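Local atomic coordinates of hypothetical protein (PDB entry 4GL6), a protein that is of unknown function, a DUF5037-family protein from the bacterium Ruminococcus gnavus that folds around two separate beta-sheets. Residues Lys154-Glu159 against Ile233-Lys238. Sequence-based numbering, arbitrary orientation.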
loop_
_atom_site.group_PDB
_atom_site.type_symbol
_atom_site.label_atom_id
_atom_site.label_comp_id
_atom_site.label_asym_id
_atom_site.label_seq_id
_atom_site.Cartn_x
_atom_site.Cartn_y
_atom_site.Cartn_z
ATOM N N LYS A 154 23.328 6.323 -8.003
ATOM C CA LYS A 154 23.377 4.982 -8.604
ATOM C C LYS A 154 22.897 5.222 -10.040
ATOM O O LYS A 154 21.963 5.987 -10.245
ATOM C CB LYS A 154 22.567 3.933 -7.796
ATOM C CG LYS A 154 23.507 3.041 -6.983
ATOM C CD LYS A 154 22.921 2.062 -5.973
ATOM C CE LYS A 154 24.047 1.171 -5.430
ATOM N NZ LYS A 154 23.612 0.262 -4.329
ATOM N N THR A 155 23.570 4.638 -11.035
ATOM C CA THR A 155 23.215 4.863 -12.453
ATOM C C THR A 155 21.821 4.313 -12.730
ATOM O O THR A 155 21.333 3.447 -11.998
ATOM C CB THR A 155 24.212 4.203 -13.450
ATOM O OG1 THR A 155 24.183 2.782 -13.302
ATOM C CG2 THR A 155 25.666 4.698 -13.256
ATOM N N ASP A 156 21.173 4.827 -13.770
ATOM C CA ASP A 156 19.840 4.344 -14.168
ATOM C C ASP A 156 19.803 2.808 -14.333
ATOM O O ASP A 156 18.853 2.174 -13.902
ATOM C CB ASP A 156 19.386 4.991 -15.484
ATOM C CG ASP A 156 19.053 6.488 -15.360
ATOM O OD1 ASP A 156 18.833 7.020 -14.250
ATOM O OD2 ASP A 156 18.991 7.138 -16.420
ATOM N N GLU A 157 20.867 2.238 -14.907
ATOM C CA GLU A 157 20.994 0.792 -15.147
ATOM C C GLU A 157 20.990 0.068 -13.800
ATOM O O GLU A 157 20.226 -0.868 -13.610
ATOM C CB GLU A 157 22.286 0.440 -15.937
ATOM C CG GLU A 157 22.356 0.853 -17.418
ATOM C CD GLU A 157 22.388 2.365 -17.694
ATOM O OE1 GLU A 157 22.745 3.168 -16.794
ATOM O OE2 GLU A 157 22.037 2.765 -18.827
ATOM N N GLU A 158 21.841 0.534 -12.878
ATOM C CA GLU A 158 21.951 -0.017 -11.511
ATOM C C GLU A 158 20.625 0.068 -10.755
ATOM O O GLU A 158 20.249 -0.866 -10.051
ATOM C CB GLU A 158 23.053 0.705 -10.701
ATOM C CG GLU A 158 24.489 0.429 -11.148
ATOM C CD GLU A 158 25.540 1.371 -10.549
ATOM O OE1 GLU A 158 25.264 2.564 -10.286
ATOM O OE2 GLU A 158 26.687 0.921 -10.376
ATOM N N GLU A 159 19.917 1.183 -10.918
ATOM C CA GLU A 159 18.642 1.399 -10.238
ATOM C C GLU A 159 17.586 0.418 -10.746
ATOM O O GLU A 159 16.916 -0.244 -9.950
ATOM C CB GLU A 159 18.187 2.857 -10.424
ATOM C CG GLU A 159 16.968 3.257 -9.605
ATOM C CD GLU A 159 16.562 4.738 -9.717
ATOM O OE1 GLU A 159 17.327 5.572 -10.276
ATOM O OE2 GLU A 159 15.461 5.062 -9.201
ATOM N N ILE A 233 12.803 2.593 -21.786
ATOM C CA ILE A 233 11.520 3.202 -21.398
ATOM C C ILE A 233 11.604 3.823 -19.989
ATOM O O ILE A 233 10.984 4.855 -19.720
ATOM C CB ILE A 233 10.358 2.165 -21.510
ATOM C CG1 ILE A 233 10.113 1.795 -22.990
ATOM C CG2 ILE A 233 9.066 2.693 -20.898
ATOM C CD1 ILE A 233 9.333 0.512 -23.197
ATOM N N PHE A 234 12.354 3.171 -19.102
ATOM C CA PHE A 234 12.592 3.651 -17.734
ATOM C C PHE A 234 13.382 4.954 -17.749
ATOM O O PHE A 234 12.967 5.923 -17.100
ATOM C CB PHE A 234 13.300 2.580 -16.897
ATOM C CG PHE A 234 13.783 3.060 -15.568
ATOM C CD1 PHE A 234 12.884 3.333 -14.544
ATOM C CD2 PHE A 234 15.144 3.199 -15.314
ATOM C CE1 PHE A 234 13.322 3.775 -13.300
ATOM C CE2 PHE A 234 15.591 3.634 -14.074
ATOM C CZ PHE A 234 14.678 3.923 -13.067
ATOM N N LYS A 235 14.486 4.980 -18.501
ATOM C CA LYS A 235 15.312 6.192 -18.627
ATOM C C LYS A 235 14.508 7.382 -19.183
ATOM O O LYS A 235 14.571 8.473 -18.623
ATOM C CB LYS A 235 16.596 5.943 -19.443
ATOM C CG LYS A 235 17.604 5.079 -18.701
ATOM C CD LYS A 235 19.035 5.139 -19.228
ATOM C CE LYS A 235 19.240 4.310 -20.480
ATOM N NZ LYS A 235 20.687 4.194 -20.811
ATOM N N ALA A 236 13.725 7.136 -20.233
ATOM C CA ALA A 236 12.872 8.159 -20.845
ATOM C C ALA A 236 11.809 8.663 -19.850
ATOM O O ALA A 236 11.628 9.875 -19.719
ATOM C CB ALA A 236 12.223 7.646 -22.129
ATOM N N ALA A 237 11.157 7.738 -19.137
ATOM C CA ALA A 237 10.127 8.078 -18.132
ATOM C C ALA A 237 10.679 8.926 -16.980
ATOM O O ALA A 237 10.037 9.895 -16.553
ATOM C CB ALA A 237 9.492 6.820 -17.576
ATOM N N LYS A 238 11.879 8.561 -16.523
ATOM C CA LYS A 238 12.598 9.244 -15.435
ATOM C C LYS A 238 12.958 10.709 -15.798
ATOM O O LYS A 238 12.979 11.544 -14.901
ATOM C CB LYS A 238 13.829 8.399 -15.020
ATOM C CG LYS A 238 14.475 8.772 -13.701
ATOM C CD LYS A 238 15.660 7.866 -13.333
ATOM C CE LYS A 238 16.456 8.458 -12.154
ATOM N NZ LYS A 238 17.748 7.827 -11.765
#
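K238 reaches from one helix to the first turn of another and ends in a two-way salt bridge: its NZ lies 2.8 Å from D156 OD1 and 2.7 Å from E159 OE1, each oxygen met nearly along its C-O axis. CG of K238 stands anti to the backbone N (chi1 -165°) and the chain beyond is extended, which carries the ammonium tip to tip with the equally extended E159. An alanine here would probably leave the neighbouring carboxylates of D156 and E159 without the positive charge they share. The other carboxylate oxygen of D156, OD2, rests against the aliphatic part of K235, 3.4 Å from CG. K235 then bends at chi3 (-78°), and its NZ forms a separate salt bridge with E157 OE2 at 2.8 Å. Beside this network the F234 ring turns its edge to E159, CZ lying 3.9 Å from CD, with ring and carboxylate planes 83° apart. E159 OE2 is hydrogen-bonded to the hydroxyls of Y181 and Y163, while OE1 takes K238, so the buried carboxylate is gripped through both oxygens. T155 and E158 close a capping box at the start of helix 156-171. The contact thus pins that N-terminal turn to the C-terminal helix 231-239, with Y181 of strand 175-182 touching F234 and K238, and F216 of strand 215-220 meeting the F234 ring edge-to-face.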